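Local coordinates for protein insecticidal Delta-Endotoxin Cry8Ea1 (Bacillus Thuringiensis, PDB 3EB7) that kills the larvae of the underground pest Holotrichia parallela, probably, like other three-domain Cry toxins, by binding gut receptors and forming pores in the membrane, at residues V39-G44 and E74-G79; M219-M224 and T234-T239; K299-H304 and P428-T433. One frame throughout, in Å; residues are numbered along the deposited sequence.

Followed from the N terminus, the chain illustrates how, in a modular toxin, two shorter loops and one long one link parts of the fold. Contact 1 closes first: residues 39-44, at the end of helix 26-40, meet helix 65-93, joining two helices of the N-terminal bundle. Contact 2 closes a tight connection of nine residues where the bundle's helix 198-220 gives way to 234-239, in the chain leading on from the bundle. Contact 3 spans 123 residues, about half of them strand, and brings strands of two different sheets of the middle region together through their side chains. The three loops follow in series, without nesting or crossing; the centres of contacts 1 and 3 lie about 41 Å apart.

Contact 1: residues V39-G44 and E74-G79; sequences VLWPGG and ELEGLG
Trp41 lays its indole over the backbone of Gly79, whose CA sits 3.4 Å from the centroid of the five-membered ring and 17° off the ring normal, a CH-pi contact over one face. The closest atoms are Trp41 CE2 and Gly79 CA, at 3.2 Å. Gly79, having no side chain, lets the ring come down on its CA. On the opposite face of the indole lies CB of Leu40. Helix 26-40 ends just before Trp41, and chi1 of -67° sets CG anti to the carbonyl carbon, carrying the ring onto helix 65-93.

At the ring edge, NE1 donates a hydrogen bond to Leu75 O over 2.9 Å, bent to 143° at the hydrogen. The donor stands above the carbonyl plane, while Gly79 N, the helical partner of the same oxygen, arrives from the opposite face. Around this pair, Trp48 and Tyr82 bring further rings to the indole, and Leu142 of helix 133-153 also touches it. A carbonyl already used by its helix thus takes a second donor, so the indole N-H is satisfied without interrupting the helix that receives it.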
ATOM      1  N   VAL A  39     -12.250  12.452 -11.086  1.00 26.11           N
ATOM      2  CA  VAL A  39     -12.450  11.173 -10.429  1.00 24.24           C
ATOM      3  C   VAL A  39     -13.455  11.362  -9.279  1.00 24.19           C
ATOM      4  O   VAL A  39     -14.431  10.602  -9.164  1.00 24.42           O
ATOM      5  CB  VAL A  39     -11.099  10.566  -9.959  1.00 24.72           C
ATOM      6  CG1 VAL A  39     -11.287   9.212  -9.210  1.00 23.58           C
ATOM      7  CG2 VAL A  39     -10.177  10.373 -11.142  1.00 24.45           C
ATOM      8  N   LEU A  40     -13.257  12.404  -8.472  1.00 23.20           N
ATOM      9  CA  LEU A  40     -14.061  12.607  -7.272  1.00 22.24           C
ATOM     10  C   LEU A  40     -15.414  13.275  -7.513  1.00 22.49           C
ATOM     11  O   LEU A  40     -16.356  13.089  -6.756  1.00 21.68           O
ATOM     12  CB  LEU A  40     -13.230  13.325  -6.191  1.00 22.68           C
ATOM     13  CG  LEU A  40     -12.086  12.481  -5.577  1.00 21.80           C
ATOM     14  CD1 LEU A  40     -11.168  13.318  -4.701  1.00 19.93           C
ATOM     15  CD2 LEU A  40     -12.634  11.292  -4.795  1.00 20.95           C
ATOM     16  N   TRP A  41     -15.516  14.041  -8.587  1.00 23.73           N
ATOM     17  CA  TRP A  41     -16.782  14.676  -8.939  1.00 25.20           C
ATOM     18  C   TRP A  41     -17.077  14.434 -10.419  1.00 26.68           C
ATOM     19  O   TRP A  41     -16.934  15.348 -11.235  1.00 27.30           O
ATOM     20  CB  TRP A  41     -16.775  16.165  -8.577  1.00 23.87           C
ATOM     21  CG  TRP A  41     -16.740  16.388  -7.094  1.00 24.75           C
ATOM     22  CD1 TRP A  41     -17.801  16.309  -6.212  1.00 24.09           C
ATOM     23  CD2 TRP A  41     -15.586  16.677  -6.296  1.00 22.89           C
ATOM     24  NE1 TRP A  41     -17.368  16.544  -4.931  1.00 22.28           N
ATOM     25  CE2 TRP A  41     -16.019  16.775  -4.952  1.00 22.93           C
ATOM     26  CE3 TRP A  41     -14.228  16.890  -6.589  1.00 23.37           C
ATOM     27  CZ2 TRP A  41     -15.135  17.091  -3.896  1.00 24.26           C
ATOM     28  CZ3 TRP A  41     -13.354  17.187  -5.547  1.00 23.44           C
ATOM     29  CH2 TRP A  41     -13.814  17.296  -4.212  1.00 22.99           C
ATOM     30  N   PRO A  42     -17.467  13.187 -10.767  1.00 28.54           N
ATOM     31  CA  PRO A  42     -17.787  12.889 -12.165  1.00 29.37           C
ATOM     32  C   PRO A  42     -19.132  13.484 -12.629  1.00 30.81           C
ATOM     33  O   PRO A  42     -19.372  13.583 -13.842  1.00 31.13           O
ATOM     34  CB  PRO A  42     -17.799  11.361 -12.224  1.00 29.75           C
ATOM     35  CG  PRO A  42     -17.490  10.862 -10.792  1.00 29.45           C
ATOM     36  CD  PRO A  42     -17.661  12.012  -9.880  1.00 28.63           C
ATOM     37  N   GLY A  43     -19.970  13.932 -11.690  1.00 31.33           N
ATOM     38  CA  GLY A  43     -21.260  14.545 -12.036  1.00 31.73           C
ATOM     39  C   GLY A  43     -22.415  13.556 -12.175  1.00 32.38           C
ATOM     40  O   GLY A  43     -22.211  12.401 -12.543  1.00 32.19           O
ATOM     41  N   GLY A  44     -23.629  14.016 -11.857  1.00 32.80           N
ATOM     42  CA  GLY A  44     -24.851  13.204 -11.946  1.00 32.92           C
ATOM     43  C   GLY A  44     -25.044  12.126 -10.887  1.00 33.32           C
ATOM     44  O   GLY A  44     -26.061  11.399 -10.910  1.00 34.68           O
ATOM     45  N   GLU A  74     -22.405  18.523   1.900  1.00 24.40           N
ATOM     46  CA  GLU A  74     -21.119  19.193   2.098  1.00 24.44           C
ATOM     47  C   GLU A  74     -20.070  18.793   1.077  1.00 23.79           C
ATOM     48  O   GLU A  74     -19.323  19.645   0.609  1.00 23.95           O
ATOM     49  CB  GLU A  74     -20.601  18.904   3.505  1.00 24.39           C
ATOM     50  CG  GLU A  74     -21.528  19.454   4.586  1.00 25.61           C
ATOM     51  CD  GLU A  74     -21.039  19.162   6.001  1.00 25.44           C
ATOM     52  OE1 GLU A  74     -21.361  19.949   6.893  1.00 33.35           O
ATOM     53  OE2 GLU A  74     -20.349  18.155   6.243  1.00 27.89           O
ATOM     54  N   LEU A  75     -19.999  17.506   0.745  1.00 23.64           N
ATOM     55  CA  LEU A  75     -19.037  17.031  -0.263  1.00 24.20           C
ATOM     56  C   LEU A  75     -19.389  17.469  -1.686  1.00 24.68           C
ATOM     57  O   LEU A  75     -18.495  17.685  -2.516  1.00 24.06           O
ATOM     58  CB  LEU A  75     -18.833  15.511  -0.184  1.00 23.59           C
ATOM     59  CG  LEU A  75     -18.069  15.078   1.080  1.00 22.52           C
ATOM     60  CD1 LEU A  75     -18.369  13.637   1.479  1.00 22.18           C
ATOM     61  CD2 LEU A  75     -16.575  15.285   0.961  1.00 19.57           C
ATOM     62  N   GLU A  76     -20.683  17.614  -1.971  1.00 26.96           N
ATOM     63  CA  GLU A  76     -21.089  18.052  -3.302  1.00 27.73           C
ATOM     64  C   GLU A  76     -20.759  19.516  -3.485  1.00 28.27           C
ATOM     65  O   GLU A  76     -20.166  19.867  -4.499  1.00 28.10           O
ATOM     66  CB  GLU A  76     -22.561  17.746  -3.616  1.00 28.94           C
ATOM     67  CG  GLU A  76     -23.025  18.203  -5.057  1.00 29.77           C
ATOM     68  CD  GLU A  76     -22.375  17.375  -6.183  1.00 36.99           C
ATOM     69  OE1 GLU A  76     -22.002  16.190  -5.943  1.00 39.67           O
ATOM     70  OE2 GLU A  76     -22.258  17.901  -7.308  1.00 38.48           O
ATOM     71  N   GLY A  77     -21.092  20.346  -2.480  1.00 28.94           N
ATOM     72  CA  GLY A  77     -20.695  21.766  -2.432  1.00 29.10           C
ATOM     73  C   GLY A  77     -19.195  22.059  -2.454  1.00 29.80           C
ATOM     74  O   GLY A  77     -18.755  23.108  -2.962  1.00 30.49           O
ATOM     75  N   LEU A  78     -18.396  21.164  -1.879  1.00 29.68           N
ATOM     76  CA  LEU A  78     -16.934  21.267  -1.905  1.00 29.27           C
ATOM     77  C   LEU A  78     -16.445  21.015  -3.332  1.00 28.91           C
ATOM     78  O   LEU A  78     -15.457  21.594  -3.779  1.00 29.13           O
ATOM     79  CB  LEU A  78     -16.355  20.213  -0.964  1.00 28.76           C
ATOM     80  CG  LEU A  78     -14.925  20.217  -0.424  1.00 30.19           C
ATOM     81  CD1 LEU A  78     -14.616  21.395   0.505  1.00 27.27           C
ATOM     82  CD2 LEU A  78     -14.682  18.880   0.337  1.00 31.25           C
ATOM     83  N   GLY A  79     -17.145  20.128  -4.031  1.00 28.38           N
ATOM     84  CA  GLY A  79     -16.881  19.851  -5.419  1.00 28.16           C
ATOM     85  C   GLY A  79     -17.131  21.031  -6.318  1.00 28.22           C
ATOM     86  O   GLY A  79     -16.314  21.320  -7.180  1.00 28.37           O
TER

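Contact 2: residues M219-M224 and T234-T239; sequences MTLFPM and TKAQLT
Leu238, Met224 and Ala236 bury the most surface where the end of the helical bundle meets the chain entering the middle region of the toxin. Leu238 makes its contact through one branch: CD2 lies 3.7 Å from Thr220 CG2 and also packs near Thr220 CB. The two side chains run antiparallel alongside one another. With chi1 of -56°, Thr220 has its methyl anti to the backbone N and turned to the leucine, while OG1, beside that nitrogen, bonds to Leu216 O one turn back in helix 198-220. The threonine is therefore divided between a polar bond to its own helix and an apolar contact with the other segment.

Met224 reaches over by a folded route. Its chain bends at both chi2 (68°) and chi3 (86°), which brings the terminal methyl to the small side chain of Ala236, with CE 3.9 Å from Ala236 CB. Nearer its root, CG of the same methionine meets Thr234 CG2 at 4.1 Å, the two side chains lying roughly perpendicular. Ala236 CB receives a second neighbour from Leu221, whose CD2 is 4.2 Å away, so one methyl is met by two longer side chains. Thr234 OG1 bonds to Met232 O, leaving its methyl to the interface.

Further layers close around this seam: Leu18 of helix 2-20 touches both Leu221 and Ala236, and Gln450 of strand 448-452 touches Met224, Thr234 and Ala236. The contact consequently sits where the bundle, the middle region and the C-terminal region come together. Between the two segments the chemistry is that of buried methyl and methylene groups, with the threonine hydroxyls paired to backbone carbonyls, an arrangement that depends on shape and hydrophobic burial rather than on directional bonds.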
ATOM      1  N   MET A 219      -2.888   7.709   2.957  1.00 21.55           N
ATOM      2  CA  MET A 219      -2.387   8.315   4.174  1.00 21.12           C
ATOM      3  C   MET A 219      -0.852   8.231   4.219  1.00 20.69           C
ATOM      4  O   MET A 219      -0.190   9.171   4.632  1.00 20.71           O
ATOM      5  CB  MET A 219      -3.081   7.641   5.377  1.00 21.03           C
ATOM      6  CG  MET A 219      -2.590   8.081   6.750  1.00 22.69           C
ATOM      7  SD  MET A 219      -1.254   7.007   7.354  1.00 28.25           S
ATOM      8  CE  MET A 219      -1.852   5.374   7.020  1.00 27.88           C
ATOM      9  N   THR A 220      -0.289   7.109   3.761  1.00 21.13           N
ATOM     10  CA  THR A 220       1.168   6.898   3.719  1.00 20.81           C
ATOM     11  C   THR A 220       1.870   8.040   2.960  1.00 20.95           C
ATOM     12  O   THR A 220       3.015   8.393   3.274  1.00 20.55           O
ATOM     13  CB  THR A 220       1.536   5.501   3.080  1.00 20.77           C
ATOM     14  OG1 THR A 220       0.873   4.467   3.788  1.00 21.82           O
ATOM     15  CG2 THR A 220       3.028   5.215   3.150  1.00 21.60           C
ATOM     16  N   LEU A 221       1.178   8.633   1.986  1.00 20.90           N
ATOM     17  CA  LEU A 221       1.796   9.654   1.138  1.00 21.06           C
ATOM     18  C   LEU A 221       1.724  11.069   1.748  1.00 21.61           C
ATOM     19  O   LEU A 221       2.413  11.993   1.273  1.00 20.13           O
ATOM     20  CB  LEU A 221       1.182   9.617  -0.270  1.00 21.74           C
ATOM     21  CG  LEU A 221       1.164   8.250  -0.989  1.00 22.28           C
ATOM     22  CD1 LEU A 221       0.411   8.356  -2.283  1.00 23.61           C
ATOM     23  CD2 LEU A 221       2.594   7.801  -1.293  1.00 23.60           C
ATOM     24  N   PHE A 222       0.901  11.227   2.803  1.00 21.45           N
ATOM     25  CA  PHE A 222       0.665  12.545   3.436  1.00 21.82           C
ATOM     26  C   PHE A 222       1.939  13.342   3.774  1.00 22.14           C
ATOM     27  O   PHE A 222       1.957  14.560   3.587  1.00 21.85           O
ATOM     28  CB  PHE A 222      -0.221  12.432   4.692  1.00 20.85           C
ATOM     29  CG  PHE A 222      -1.681  12.121   4.403  1.00 21.55           C
ATOM     30  CD1 PHE A 222      -2.551  11.820   5.455  1.00 18.12           C
ATOM     31  CD2 PHE A 222      -2.191  12.141   3.083  1.00 18.59           C
ATOM     32  CE1 PHE A 222      -3.874  11.540   5.232  1.00 16.47           C
ATOM     33  CE2 PHE A 222      -3.540  11.874   2.852  1.00 17.36           C
ATOM     34  CZ  PHE A 222      -4.375  11.554   3.924  1.00 20.58           C
ATOM     35  N   PRO A 223       2.990  12.669   4.315  1.00 22.86           N
ATOM     36  CA  PRO A 223       4.222  13.430   4.655  1.00 23.12           C
ATOM     37  C   PRO A 223       4.920  14.064   3.468  1.00 23.42           C
ATOM     38  O   PRO A 223       5.640  15.068   3.623  1.00 24.45           O
ATOM     39  CB  PRO A 223       5.141  12.354   5.280  1.00 23.33           C
ATOM     40  CG  PRO A 223       4.183  11.253   5.733  1.00 22.96           C
ATOM     41  CD  PRO A 223       3.099  11.245   4.706  1.00 22.26           C
ATOM     42  N   MET A 224       4.745  13.491   2.286  1.00 23.70           N
ATOM     43  CA  MET A 224       5.423  14.020   1.107  1.00 23.61           C
ATOM     44  C   MET A 224       4.690  15.234   0.524  1.00 24.15           C
ATOM     45  O   MET A 224       5.129  15.797  -0.498  1.00 24.66           O
ATOM     46  CB  MET A 224       5.671  12.947   0.056  1.00 23.86           C
ATOM     47  CG  MET A 224       6.829  11.979   0.362  1.00 24.46           C
ATOM     48  SD  MET A 224       6.463  10.894   1.776  1.00 31.36           S
ATOM     49  CE  MET A 224       5.583   9.540   0.983  1.00 23.71           C
ATOM     50  N   THR A 234       9.872  13.222  -5.632  1.00 29.96           N
ATOM     51  CA  THR A 234      10.168  12.111  -4.711  1.00 28.95           C
ATOM     52  C   THR A 234       9.637  10.750  -5.194  1.00 29.43           C
ATOM     53  O   THR A 234       8.482  10.650  -5.593  1.00 28.80           O
ATOM     54  CB  THR A 234       9.551  12.407  -3.317  1.00 28.41           C
ATOM     55  OG1 THR A 234      10.114  13.622  -2.828  1.00 28.28           O
ATOM     56  CG2 THR A 234       9.815  11.268  -2.299  1.00 24.94           C
ATOM     57  N   LYS A 235      10.480   9.709  -5.118  1.00 30.06           N
ATOM     58  CA  LYS A 235      10.079   8.332  -5.435  1.00 30.75           C
ATOM     59  C   LYS A 235       9.680   7.546  -4.180  1.00 29.84           C
ATOM     60  O   LYS A 235      10.554   6.996  -3.507  1.00 30.51           O
ATOM     61  CB  LYS A 235      11.209   7.569  -6.160  1.00 31.62           C
ATOM     62  CG  LYS A 235      11.621   8.072  -7.553  1.00 35.79           C
ATOM     63  CD  LYS A 235      10.441   8.221  -8.560  1.00 40.99           C
ATOM     64  CE  LYS A 235       9.760   6.892  -8.882  1.00 43.90           C
ATOM     65  NZ  LYS A 235      10.034   6.433 -10.271  1.00 47.58           N
ATOM     66  N   ALA A 236       8.379   7.474  -3.885  1.00 28.25           N
ATOM     67  CA  ALA A 236       7.865   6.654  -2.764  1.00 27.32           C
ATOM     68  C   ALA A 236       7.517   5.191  -3.157  1.00 26.27           C
ATOM     69  O   ALA A 236       7.117   4.924  -4.267  1.00 25.07           O
ATOM     70  CB  ALA A 236       6.649   7.331  -2.068  1.00 27.06           C
ATOM     71  N   GLN A 237       7.669   4.267  -2.209  1.00 25.20           N
ATOM     72  CA  GLN A 237       7.376   2.851  -2.429  1.00 24.25           C
ATOM     73  C   GLN A 237       6.454   2.345  -1.338  1.00 22.86           C
ATOM     74  O   GLN A 237       6.720   2.553  -0.156  1.00 22.55           O
ATOM     75  CB  GLN A 237       8.676   2.029  -2.356  1.00 23.51           C
ATOM     76  CG  GLN A 237       9.818   2.626  -3.134  1.00 25.80           C
ATOM     77  CD  GLN A 237      10.904   1.636  -3.422  1.00 25.08           C
ATOM     78  OE1 GLN A 237      10.679   0.636  -4.102  1.00 27.19           O
ATOM     79  NE2 GLN A 237      12.087   1.894  -2.902  1.00 25.43           N
ATOM     80  N   LEU A 238       5.407   1.619  -1.723  1.00 22.42           N
ATOM     81  CA  LEU A 238       4.543   0.921  -0.745  1.00 20.92           C
ATOM     82  C   LEU A 238       4.933  -0.532  -0.749  1.00 19.94           C
ATOM     83  O   LEU A 238       4.716  -1.208  -1.745  1.00 19.24           O
ATOM     84  CB  LEU A 238       3.058   1.068  -1.111  1.00 21.54           C
ATOM     85  CG  LEU A 238       2.521   2.489  -1.276  1.00 21.98           C
ATOM     86  CD1 LEU A 238       1.053   2.476  -1.694  1.00 24.54           C
ATOM     87  CD2 LEU A 238       2.665   3.243   0.014  1.00 24.04           C
ATOM     88  N   THR A 239       5.482  -1.019   0.375  1.00 20.01           N
ATOM     89  CA  THR A 239       6.058  -2.363   0.425  1.00 19.67           C
ATOM     90  C   THR A 239       5.190  -3.412   1.064  1.00 19.43           C
ATOM     91  O   THR A 239       5.501  -4.593   0.976  1.00 18.98           O
ATOM     92  CB  THR A 239       7.459  -2.411   1.100  1.00 20.63           C
ATOM     93  OG1 THR A 239       7.360  -1.986   2.472  1.00 20.54           O
ATOM     94  CG2 THR A 239       8.530  -1.602   0.275  1.00 17.53           C
TER

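Contact 3: residues K299-H304 and P428-T433; sequences KKWIGH and PVFSWT. With SO4 (sulfate ion), chain E.
The middle region of three-domain Cry toxins is built from antiparallel sheets packed about a common core, and here two of its strands, 296-310 and 427-434, from different sheets, meet through aromatic side chains and a proline. Trp301 makes both contacts. Its CG lies anti to the backbone N, chi1 -179°, projecting the indole towards the second strand, where Pro428 CG comes over one face, 4.5 Å from Trp301 CD2. At the far end of the indole, CH2 approaches Phe430 CE2 at 4.2 Å. The tryptophan atom lies near the plane of the phenyl ring, at its edge.

The indole is also held from its own strand. NE1 gives a hydrogen bond of 3.0 Å to His304 ND1, with an angle of 151° at the hydrogen. The acceptor lies in the indole plane, whereas the donor is tilted 32° from that of the imidazole. His304 NE2 in turn bonds to Val419 O on strand 414-422, so the histidine links the tryptophan to the sheet that holds Pro428 and Phe430. Phe421 of that strand stacks on Trp301, and Ile302 and Gly303 form a classic beta bulge opposite Tyr286.

At the start of the segment, Lys299 extends away to a sulfate ion, probably from the crystallisation liquor, through a weak bond of 3.2 Å from NZ to O3. The packing itself is apolar, but the chain of hydrogen bonds from indole through imidazole to a carbonyl satisfies a buried N-H and would restrict the rotation of the ring that makes this contact.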
ATOM      1  N   LYS A 299      -9.827 -32.300 -11.266  1.00 17.84           N
ATOM      2  CA  LYS A 299      -8.379 -32.293 -11.067  1.00 17.67           C
ATOM      3  C   LYS A 299      -7.987 -30.933 -10.505  1.00 17.61           C
ATOM      4  O   LYS A 299      -8.198 -29.889 -11.143  1.00 16.29           O
ATOM      5  CB  LYS A 299      -7.637 -32.548 -12.353  1.00 16.82           C
ATOM      6  CG  LYS A 299      -7.674 -33.930 -12.840  1.00 19.16           C
ATOM      7  CD  LYS A 299      -7.150 -33.893 -14.271  1.00 22.20           C
ATOM      8  CE  LYS A 299      -6.628 -35.207 -14.693  1.00 24.99           C
ATOM      9  NZ  LYS A 299      -6.635 -35.213 -16.193  1.00 28.97           N
ATOM     10  N   LYS A 300      -7.411 -30.948  -9.305  1.00 17.66           N
ATOM     11  CA  LYS A 300      -7.296 -29.726  -8.528  1.00 18.18           C
ATOM     12  C   LYS A 300      -5.925 -29.573  -7.879  1.00 17.49           C
ATOM     13  O   LYS A 300      -5.195 -30.524  -7.727  1.00 18.17           O
ATOM     14  CB  LYS A 300      -8.424 -29.648  -7.481  1.00 15.63           C
ATOM     15  CG  LYS A 300      -8.468 -30.802  -6.514  1.00 17.78           C
ATOM     16  CD  LYS A 300      -9.460 -30.499  -5.366  1.00 20.37           C
ATOM     17  CE  LYS A 300      -9.964 -31.759  -4.621  1.00 21.74           C
ATOM     18  NZ  LYS A 300      -8.870 -32.340  -3.833  1.00 24.71           N
ATOM     19  N   TRP A 301      -5.613 -28.343  -7.511  1.00 18.54           N
ATOM     20  CA  TRP A 301      -4.394 -27.943  -6.827  1.00 17.77           C
ATOM     21  C   TRP A 301      -4.487 -28.469  -5.386  1.00 17.98           C
ATOM     22  O   TRP A 301      -5.323 -27.966  -4.566  1.00 17.30           O
ATOM     23  CB  TRP A 301      -4.388 -26.407  -6.855  1.00 17.42           C
ATOM     24  CG  TRP A 301      -3.209 -25.643  -6.234  1.00 17.82           C
ATOM     25  CD1 TRP A 301      -2.484 -25.955  -5.091  1.00 18.39           C
ATOM     26  CD2 TRP A 301      -2.679 -24.388  -6.709  1.00 17.79           C
ATOM     27  NE1 TRP A 301      -1.524 -24.972  -4.863  1.00 17.28           N
ATOM     28  CE2 TRP A 301      -1.636 -24.000  -5.824  1.00 16.38           C
ATOM     29  CE3 TRP A 301      -2.994 -23.553  -7.791  1.00 16.84           C
ATOM     30  CZ2 TRP A 301      -0.888 -22.832  -6.016  1.00 15.17           C
ATOM     31  CZ3 TRP A 301      -2.244 -22.393  -7.983  1.00 17.70           C
ATOM     32  CH2 TRP A 301      -1.200 -22.044  -7.087  1.00 17.44           C
ATOM     33  N   ILE A 302      -3.690 -29.503  -5.099  1.00 17.35           N
ATOM     34  CA  ILE A 302      -3.624 -30.115  -3.755  1.00 17.75           C
ATOM     35  C   ILE A 302      -2.356 -29.767  -2.941  1.00 17.34           C
ATOM     36  O   ILE A 302      -2.243 -30.152  -1.778  1.00 17.80           O
ATOM     37  CB  ILE A 302      -3.783 -31.675  -3.765  1.00 17.65           C
ATOM     38  CG1 ILE A 302      -2.629 -32.340  -4.534  1.00 18.62           C
ATOM     39  CG2 ILE A 302      -5.130 -32.087  -4.286  1.00 16.82           C
ATOM     40  CD1 ILE A 302      -2.575 -33.898  -4.413  1.00 18.51           C
ATOM     41  N   GLY A 303      -1.415 -29.053  -3.545  1.00 17.55           N
ATOM     42  CA  GLY A 303      -0.194 -28.627  -2.862  1.00 17.53           C
ATOM     43  C   GLY A 303       0.676 -27.873  -3.840  1.00 18.42           C
ATOM     44  O   GLY A 303       0.430 -27.917  -5.053  1.00 19.57           O
ATOM     45  N   HIS A 304       1.665 -27.144  -3.335  1.00 18.06           N
ATOM     46  CA  HIS A 304       2.615 -26.418  -4.181  1.00 16.77           C
ATOM     47  C   HIS A 304       3.927 -26.192  -3.471  1.00 17.54           C
ATOM     48  O   HIS A 304       4.038 -26.291  -2.250  1.00 17.56           O
ATOM     49  CB  HIS A 304       2.043 -25.080  -4.694  1.00 16.36           C
ATOM     50  CG  HIS A 304       1.790 -24.056  -3.630  1.00 14.16           C
ATOM     51  ND1 HIS A 304       0.608 -23.994  -2.920  1.00 10.69           N
ATOM     52  CD2 HIS A 304       2.550 -23.025  -3.186  1.00 13.53           C
ATOM     53  CE1 HIS A 304       0.664 -22.992  -2.061  1.00 12.13           C
ATOM     54  NE2 HIS A 304       1.818 -22.366  -2.221  1.00 12.18           N
ATOM     55  N   PRO A 428      -6.087 -22.147  -1.877  1.00 18.39           N
ATOM     56  CA  PRO A 428      -4.972 -21.183  -1.920  1.00 17.78           C
ATOM     57  C   PRO A 428      -5.372 -19.726  -1.661  1.00 17.78           C
ATOM     58  O   PRO A 428      -6.531 -19.332  -1.867  1.00 17.80           O
ATOM     59  CB  PRO A 428      -4.404 -21.347  -3.345  1.00 18.03           C
ATOM     60  CG  PRO A 428      -5.517 -22.009  -4.187  1.00 16.58           C
ATOM     61  CD  PRO A 428      -6.595 -22.508  -3.231  1.00 17.79           C
ATOM     62  N   VAL A 429      -4.419 -18.935  -1.170  1.00 16.79           N
ATOM     63  CA  VAL A 429      -4.605 -17.491  -1.043  1.00 16.14           C
ATOM     64  C   VAL A 429      -3.443 -16.860  -1.805  1.00 16.89           C
ATOM     65  O   VAL A 429      -2.308 -17.324  -1.711  1.00 16.97           O
ATOM     66  CB  VAL A 429      -4.648 -17.044   0.476  1.00 16.37           C
ATOM     67  CG1 VAL A 429      -4.526 -15.554   0.649  1.00 15.14           C
ATOM     68  CG2 VAL A 429      -5.934 -17.508   1.126  1.00 14.51           C
ATOM     69  N   PHE A 430      -3.733 -15.837  -2.601  1.00 17.17           N
ATOM     70  CA  PHE A 430      -2.682 -15.089  -3.314  1.00 16.05           C
ATOM     71  C   PHE A 430      -2.368 -13.808  -2.546  1.00 15.20           C
ATOM     72  O   PHE A 430      -3.277 -13.125  -2.076  1.00 15.21           O
ATOM     73  CB  PHE A 430      -3.138 -14.748  -4.736  1.00 16.47           C
ATOM     74  CG  PHE A 430      -3.257 -15.937  -5.694  1.00 17.53           C
ATOM     75  CD1 PHE A 430      -3.804 -15.751  -6.974  1.00 21.82           C
ATOM     76  CD2 PHE A 430      -2.836 -17.218  -5.352  1.00 18.76           C
ATOM     77  CE1 PHE A 430      -3.911 -16.839  -7.894  1.00 22.00           C
ATOM     78  CE2 PHE A 430      -2.949 -18.313  -6.279  1.00 19.31           C
ATOM     79  CZ  PHE A 430      -3.457 -18.126  -7.519  1.00 17.67           C
ATOM     80  N   SER A 431      -1.086 -13.510  -2.378  1.00 14.95           N
ATOM     81  CA  SER A 431      -0.638 -12.206  -1.876  1.00 15.78           C
ATOM     82  C   SER A 431       0.058 -11.400  -2.962  1.00 14.78           C
ATOM     83  O   SER A 431       0.596 -11.939  -3.919  1.00 14.50           O
ATOM     84  CB  SER A 431       0.278 -12.340  -0.639  1.00 15.92           C
ATOM     85  OG  SER A 431       1.567 -12.787  -1.010  1.00 17.14           O
ATOM     86  N   TRP A 432       0.040 -10.091  -2.796  1.00 14.76           N
ATOM     87  CA  TRP A 432       0.441  -9.180  -3.852  1.00 15.17           C
ATOM     88  C   TRP A 432       1.208  -8.002  -3.305  1.00 15.05           C
ATOM     89  O   TRP A 432       0.887  -7.530  -2.223  1.00 15.50           O
ATOM     90  CB  TRP A 432      -0.815  -8.646  -4.567  1.00 14.03           C
ATOM     91  CG  TRP A 432      -1.726  -9.709  -5.064  1.00 15.00           C
ATOM     92  CD1 TRP A 432      -2.570 -10.507  -4.320  1.00 14.02           C
ATOM     93  CD2 TRP A 432      -1.929 -10.070  -6.420  1.00 11.24           C
ATOM     94  NE1 TRP A 432      -3.259 -11.350  -5.154  1.00 12.72           N
ATOM     95  CE2 TRP A 432      -2.876 -11.094  -6.444  1.00 13.80           C
ATOM     96  CE3 TRP A 432      -1.389  -9.624  -7.625  1.00 15.56           C
ATOM     97  CZ2 TRP A 432      -3.297 -11.691  -7.639  1.00 15.32           C
ATOM     98  CZ3 TRP A 432      -1.810 -10.207  -8.804  1.00 15.09           C
ATOM     99  CH2 TRP A 432      -2.747 -11.228  -8.803  1.00 13.41           C
ATOM    100  N   THR A 433       2.146  -7.482  -4.104  1.00 15.24           N
ATOM    101  CA  THR A 433       2.883  -6.272  -3.766  1.00 15.22           C
ATOM    102  C   THR A 433       2.518  -5.171  -4.730  1.00 16.07           C
ATOM    103  O   THR A 433       2.132  -5.446  -5.860  1.00 15.60           O
ATOM    104  CB  THR A 433       4.425  -6.476  -3.728  1.00 15.54           C
ATOM    105  OG1 THR A 433       4.876  -7.039  -4.959  1.00 13.81           O
ATOM    106  CG2 THR A 433       4.834  -7.414  -2.552  1.00 13.96           C
TER
HETATM  107  S   SO4 E2011      -7.198 -38.671 -16.887  1.00 76.31           S
HETATM  108  O1  SO4 E2011      -7.633 -40.010 -17.272  1.00 75.13           O
HETATM  109  O2  SO4 E2011      -5.873 -38.409 -17.450  1.00 75.50           O
HETATM  110  O3  SO4 E2011      -8.209 -37.743 -17.414  1.00 76.70           O
HETATM  111  O4  SO4 E2011      -7.107 -38.510 -15.432  1.00 75.16           O